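PDB 3IC3: putative pyruvate dehydrogenase from Rhodopseudomonas palustris, which is of unknown function, a small two-chain protein of the DUF5076 family whose naming as a pyruvate dehydrogenase remains putative. Local coordinates for residues E24-F29 with G50-D55; R62-E67 with L76-E81. All blocks are in the same frame, centred on the assembly; numbering follows the deposited sequence. Where two conformers were deposited one is given.

Contact 1 (E24-F29 with G50-D55); sequences EVLRAF and GLLLVD
L52 on the helix reaches across to V25 and L26 on the strand, and all three side chains are buried. The contact is apolar and is made by methyl groups alone. L52 CD2 makes the closest approaches to both strand residues. L26 CD2 lies 3.9 Å from L52 CD2, and the two side chains meet tip to tip. V25 approaches in the same manner, with its CG1 4.2 Å from L52 CD2. The torsions explain the reach. In L52, CG stands anti to the backbone N (chi1 180°), which carries the branch out from the helix toward the strand. V25 likewise has CG1 anti to its N (chi1 174°), and this is the methyl that meets the leucine. The backbones stay well apart: the CA atoms of V25 and L52, the nearest pair, are 9.5 Å from each other.

At the dimer interface, E24 is salt-bridged to R27 of the second subunit, and R27 to E24 of that subunit. R27 also holds Q9 of its own chain by a hydrogen bond. Strand 23-31 pairs antiparallel with strand 34-39 of its own chain and, on the other side, with a strand of the second subunit. One sheet is thus shared by both subunits, and helix 46-66 packs against one face of it through L52, while V25 also touches M48 and W49 of that helix.

Contact 2 (R62-E67 with L76-E81); sequences RSYARE and LERIVE
Y64 lies beside R78 and I79, neighbours on helix 72-87, and touches both through one side of its ring. R78 comes first. Its CB sits at the ring edge, close to the ring plane, 4.0 Å from Y64 CE2. The chain then bends at chi2 (-66°) and chi3, and the guanidinium plane stands 65° from the ring. Y64 OH is 4.0 Å from R78 NH1, but that nitrogen is hydrogen-bonded to the hydroxyl of Y70. I79 follows. Its side chain and the tyrosine run past one another, pointing opposite ways, and I79 CD1 lies 4.0 Å from Y64 CD2. Further on, E81 OE1 forms a long salt bridge with R78 NE, at 3.5 Å. The Y64 ring also meets Y70 edge-to-face and F43 of the second subunit, with planes at about 20°. With an alanine in place of this tyrosine, I79 CD1 and R78 CB would probably face a gap, and Y70 and F43 of the second subunit would lose a ring partner. The contact thus depends on van der Waals packing between the two helices, while the charge of R78 is probably balanced by E81 and its NH1 is held by Y70.

From the N terminus, the chain first enters strand 23-31, turns into strand 34-39 and then forms helix 46-66. Contact 1 closes this loop by joining the first strand to the N-terminal half of the helix. The same helix runs on to its C-terminal end, where contact 2 begins. After a short turn, helix 72-87 comes back alongside, and contact 2 closes that helical hairpin. The two loops follow in series and neither nest nor cross. The centres of contacts 1 and 2 lie about 17 Å apart, and the nearest atoms of contacts 1 and 2 about 6 Å. Helix 46-66 therefore links the sheet to the last helix. Both contacts also adjoin the second subunit.

Contact 1 (E24-F29 with G50-D55)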
loop_
_atom_site.group_PDB
_atom_site.type_symbol
_atom_site.label_atom_id
_atom_site.label_comp_id
_atom_site.label_asym_id
_atom_site.label_seq_id
_atom_site.Cartn_x
_atom_site.Cartn_y
_atom_site.Cartn_z
ATOM N N GLU A 24 -11.920 -3.703 0.341
ATOM C CA GLU A 24 -10.477 -3.806 0.508
ATOM C C GLU A 24 -9.737 -3.326 -0.739
ATOM O O GLU A 24 -9.855 -3.933 -1.780
ATOM C CB GLU A 24 -10.087 -5.236 0.835
ATOM C CG GLU A 24 -8.635 -5.343 1.290
ATOM C CD GLU A 24 -8.391 -6.516 2.249
ATOM O OE1 GLU A 24 -9.042 -7.582 2.122
ATOM O OE2 GLU A 24 -7.512 -6.353 3.114
ATOM N N VAL A 25 -8.964 -2.258 -0.580
ATOM C CA VAL A 25 -8.186 -1.633 -1.638
ATOM C C VAL A 25 -6.936 -2.442 -1.921
ATOM O O VAL A 25 -6.568 -2.670 -3.062
ATOM C CB VAL A 25 -7.713 -0.203 -1.172
ATOM C CG1 VAL A 25 -6.759 0.421 -2.208
ATOM C CG2 VAL A 25 -8.916 0.695 -0.927
ATOM N N LEU A 26 -6.276 -2.882 -0.865
ATOM C CA LEU A 26 -5.023 -3.591 -1.007
ATOM C C LEU A 26 -4.640 -4.370 0.216
ATOM O O LEU A 26 -4.999 -3.992 1.356
ATOM C CB LEU A 26 -3.905 -2.623 -1.366
ATOM C CG LEU A 26 -3.053 -2.013 -0.279
ATOM C CD1 LEU A 26 -1.781 -1.345 -0.718
ATOM C CD2 LEU A 26 -3.946 -1.009 0.413
ATOM N N ARG A 27 -3.922 -5.458 -0.040
ATOM C CA ARG A 27 -3.223 -6.254 0.981
ATOM C C ARG A 27 -1.785 -6.395 0.521
ATOM O O ARG A 27 -1.561 -6.680 -0.642
ATOM C CB ARG A 27 -3.814 -7.665 1.101
ATOM C CG ARG A 27 -5.253 -7.709 1.399
ATOM C CD ARG A 27 -5.743 -9.138 1.724
ATOM N NE ARG A 27 -5.236 -9.654 2.971
ATOM C CZ ARG A 27 -5.664 -10.781 3.538
ATOM N NH1 ARG A 27 -6.600 -11.526 2.944
ATOM N NH2 ARG A 27 -5.145 -11.175 4.693
ATOM N N ALA A 28 -0.820 -6.164 1.396
ATOM C CA ALA A 28 0.577 -6.278 1.032
ATOM C C ALA A 28 1.298 -7.165 2.022
ATOM O O ALA A 28 1.118 -7.002 3.225
ATOM C CB ALA A 28 1.214 -4.877 1.024
ATOM N N PHE A 29 2.112 -8.080 1.504
ATOM C CA PHE A 29 2.893 -9.003 2.287
ATOM C C PHE A 29 4.365 -8.909 1.979
ATOM O O PHE A 29 4.738 -8.742 0.802
ATOM C CB PHE A 29 2.478 -10.423 1.938
ATOM C CG PHE A 29 1.107 -10.787 2.442
ATOM C CD1 PHE A 29 -0.029 -10.382 1.768
ATOM C CD2 PHE A 29 0.979 -11.532 3.598
ATOM C CE1 PHE A 29 -1.323 -10.732 2.280
ATOM C CE2 PHE A 29 -0.282 -11.881 4.091
ATOM C CZ PHE A 29 -1.416 -11.453 3.416
ATOM N N GLY A 50 -3.841 9.188 -3.132
ATOM C CA GLY A 50 -3.013 10.197 -2.475
ATOM C C GLY A 50 -3.078 10.090 -0.972
ATOM O O GLY A 50 -2.045 10.133 -0.285
ATOM N N LEU A 51 -4.299 9.924 -0.457
ATOM C CA LEU A 51 -4.522 9.702 0.977
ATOM C C LEU A 51 -3.816 8.444 1.467
ATOM O O LEU A 51 -3.152 8.468 2.499
ATOM C CB LEU A 51 -6.018 9.589 1.276
ATOM C CG LEU A 51 -6.288 9.268 2.750
ATOM C CD1 LEU A 51 -5.670 10.347 3.653
ATOM C CD2 LEU A 51 -7.772 9.108 2.994
ATOM N N LEU A 52 -3.949 7.353 0.718
ATOM C CA LEU A 52 -3.328 6.095 1.073
ATOM C C LEU A 52 -1.798 6.222 1.172
ATOM O O LEU A 52 -1.199 5.757 2.121
ATOM C CB LEU A 52 -3.676 5.012 0.078
ATOM C CG LEU A 52 -3.091 3.614 0.312
ATOM C CD1 LEU A 52 -3.547 3.061 1.685
ATOM C CD2 LEU A 52 -3.502 2.676 -0.837
ATOM N N LEU A 53 -1.206 6.871 0.179
ATOM C CA LEU A 53 0.259 7.090 0.168
ATOM C C LEU A 53 0.703 7.914 1.381
ATOM O O LEU A 53 1.681 7.574 2.054
ATOM C CB LEU A 53 0.649 7.781 -1.117
ATOM C CG LEU A 53 0.596 6.915 -2.387
ATOM C CD1 LEU A 53 0.695 7.769 -3.650
ATOM C CD2 LEU A 53 1.698 5.848 -2.368
ATOM N N VAL A 54 -0.000 9.009 1.632
ATOM C CA VAL A 54 0.319 9.893 2.747
ATOM C C VAL A 54 0.197 9.167 4.084
ATOM O O VAL A 54 1.105 9.224 4.939
ATOM C CB VAL A 54 -0.542 11.164 2.700
ATOM C CG1 VAL A 54 -0.449 11.922 4.019
ATOM C CG2 VAL A 54 -0.102 12.050 1.521
ATOM N N ASP A 55 -0.881 8.408 4.238
ATOM C CA ASP A 55 -1.111 7.665 5.468
ATOM C C ASP A 55 -0.030 6.653 5.734
ATOM O O ASP A 55 0.437 6.543 6.860
ATOM C CB ASP A 55 -2.447 6.929 5.430
ATOM C CG ASP A 55 -3.640 7.857 5.537
ATOM O OD1 ASP A 55 -3.501 9.067 5.855
ATOM O OD2 ASP A 55 -4.743 7.358 5.230
#

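Contact 2 (R62-E67 with L76-E81)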
loop_
_atom_site.group_PDB
_atom_site.type_symbol
_atom_site.label_atom_id
_atom_site.label_comp_id
_atom_site.label_asym_id
_atom_site.label_seq_id
_atom_site.Cartn_x
_atom_site.Cartn_y
_atom_site.Cartn_z
ATOM N N ARG A 62 6.609 7.615 11.576
ATOM C CA ARG A 62 6.376 7.542 13.023
ATOM C C ARG A 62 7.050 6.310 13.619
ATOM O O ARG A 62 7.749 6.394 14.644
ATOM C CB ARG A 62 4.871 7.494 13.339
ATOM C CG ARG A 62 4.186 8.837 13.285
ATOM C CD ARG A 62 2.662 8.702 13.453
ATOM N NE ARG A 62 2.243 7.951 14.642
ATOM C CZ ARG A 62 1.962 8.471 15.838
ATOM N NH1 ARG A 62 1.569 7.662 16.816
ATOM N NH2 ARG A 62 2.069 9.779 16.081
ATOM N N SER A 63 6.831 5.169 12.980
ATOM C CA SER A 63 7.433 3.920 13.422
ATOM C C SER A 63 8.941 3.910 13.290
ATOM O O SER A 63 9.632 3.367 14.144
ATOM C CB SER A 63 6.863 2.746 12.648
ATOM O OG SER A 63 5.463 2.735 12.779
ATOM N N TYR A 64 9.454 4.505 12.222
ATOM C CA TYR A 64 10.893 4.593 12.009
ATOM C C TYR A 64 11.541 5.456 13.097
ATOM O O TYR A 64 12.621 5.128 13.609
ATOM C CB TYR A 64 11.162 5.204 10.632
ATOM C CG TYR A 64 12.565 5.118 10.089
ATOM C CD1 TYR A 64 13.550 4.313 10.674
ATOM C CD2 TYR A 64 12.894 5.808 8.934
ATOM C CE1 TYR A 64 14.833 4.241 10.133
ATOM C CE2 TYR A 64 14.157 5.738 8.389
ATOM C CZ TYR A 64 15.118 4.954 8.982
ATOM O OH TYR A 64 16.358 4.904 8.409
ATOM N N ALA A 65 10.888 6.569 13.418
ATOM C CA ALA A 65 11.399 7.488 14.444
ATOM C C ALA A 65 11.424 6.817 15.826
ATOM O O ALA A 65 12.316 7.091 16.629
ATOM C CB ALA A 65 10.577 8.780 14.472
ATOM N N ARG A 66 10.429 5.973 16.101
ATOM C CA ARG A 66 10.415 5.144 17.308
ATOM C C ARG A 66 11.675 4.303 17.398
ATOM O O ARG A 66 12.387 4.329 18.401
ATOM C CB ARG A 66 9.236 4.177 17.291
ATOM C CG ARG A 66 7.934 4.692 17.832
ATOM C CD ARG A 66 7.104 3.502 18.323
ATOM N NE ARG A 66 7.455 2.290 17.585
ATOM C CZ ARG A 66 6.710 1.754 16.624
ATOM N NH1 ARG A 66 7.120 0.660 15.997
ATOM N NH2 ARG A 66 5.558 2.314 16.286
ATOM N N GLU A 67 11.960 3.588 16.317
ATOM C CA GLU A 67 12.999 2.559 16.290
ATOM C C GLU A 67 14.374 3.091 15.867
ATOM O O GLU A 67 15.222 2.319 15.428
ATOM C CB GLU A 67 12.574 1.426 15.339
ATOM C CG GLU A 67 11.163 0.838 15.579
ATOM C CD GLU A 67 11.009 0.087 16.900
ATOM O OE1 GLU A 67 12.027 -0.215 17.561
ATOM O OE2 GLU A 67 9.854 -0.213 17.285
ATOM N N LEU A 76 10.708 10.842 7.973
ATOM C CA LEU A 76 9.893 11.009 6.786
ATOM C C LEU A 76 10.764 11.429 5.601
ATOM O O LEU A 76 10.603 10.898 4.520
ATOM C CB LEU A 76 8.807 12.040 6.993
ATOM C CG LEU A 76 7.819 12.198 5.845
ATOM C CD1 LEU A 76 7.030 10.901 5.578
ATOM C CD2 LEU A 76 6.896 13.359 6.237
ATOM N N GLU A 77 11.694 12.359 5.818
ATOM C CA GLU A 77 12.621 12.737 4.737
ATOM C C GLU A 77 13.383 11.535 4.165
ATOM O O GLU A 77 13.510 11.388 2.941
ATOM C CB GLU A 77 13.614 13.814 5.225
ATOM C CG GLU A 77 14.820 14.038 4.304
ATOM C CD GLU A 77 14.478 14.649 2.942
ATOM O OE1 GLU A 77 13.348 15.167 2.787
ATOM O OE2 GLU A 77 15.370 14.650 2.026
ATOM N N ARG A 78 13.891 10.687 5.049
ATOM C CA ARG A 78 14.625 9.498 4.668
ATOM C C ARG A 78 13.767 8.534 3.847
ATOM O O ARG A 78 14.203 8.009 2.814
ATOM C CB ARG A 78 15.156 8.768 5.909
ATOM C CG ARG A 78 16.265 9.454 6.664
ATOM C CD ARG A 78 17.560 9.554 5.874
ATOM N NE ARG A 78 17.743 8.493 4.886
ATOM C CZ ARG A 78 18.415 7.353 5.072
ATOM N NH1 ARG A 78 18.992 7.029 6.249
ATOM N NH2 ARG A 78 18.492 6.515 4.056
ATOM N N ILE A 79 12.549 8.304 4.311
ATOM C CA ILE A 79 11.604 7.453 3.576
ATOM C C ILE A 79 11.305 8.012 2.174
ATOM O O ILE A 79 11.351 7.251 1.189
ATOM C CB ILE A 79 10.316 7.196 4.376
ATOM C CG1 ILE A 79 10.634 6.234 5.533
ATOM C CG2 ILE A 79 9.205 6.613 3.456
ATOM C CD1 ILE A 79 9.611 6.209 6.615
ATOM N N VAL A 80 11.070 9.315 2.076
ATOM C CA VAL A 80 10.842 9.958 0.784
ATOM C C VAL A 80 12.070 9.824 -0.131
ATOM O O VAL A 80 11.919 9.576 -1.320
ATOM C CB VAL A 80 10.395 11.420 0.915
ATOM C CG1 VAL A 80 10.305 12.070 -0.476
ATOM C CG2 VAL A 80 9.023 11.501 1.646
ATOM N N GLU A 81 13.286 9.984 0.421
ATOM C CA GLU A 81 14.515 9.747 -0.354
ATOM C C GLU A 81 14.593 8.326 -0.908
ATOM O O GLU A 81 14.931 8.109 -2.079
ATOM C CB GLU A 81 15.767 10.026 0.497
ATOM C CG GLU A 81 15.945 11.499 0.832
ATOM C CD GLU A 81 17.017 11.765 1.904
ATOM O OE1 GLU A 81 17.733 10.842 2.346
ATOM O OE2 GLU A 81 17.133 12.937 2.288
#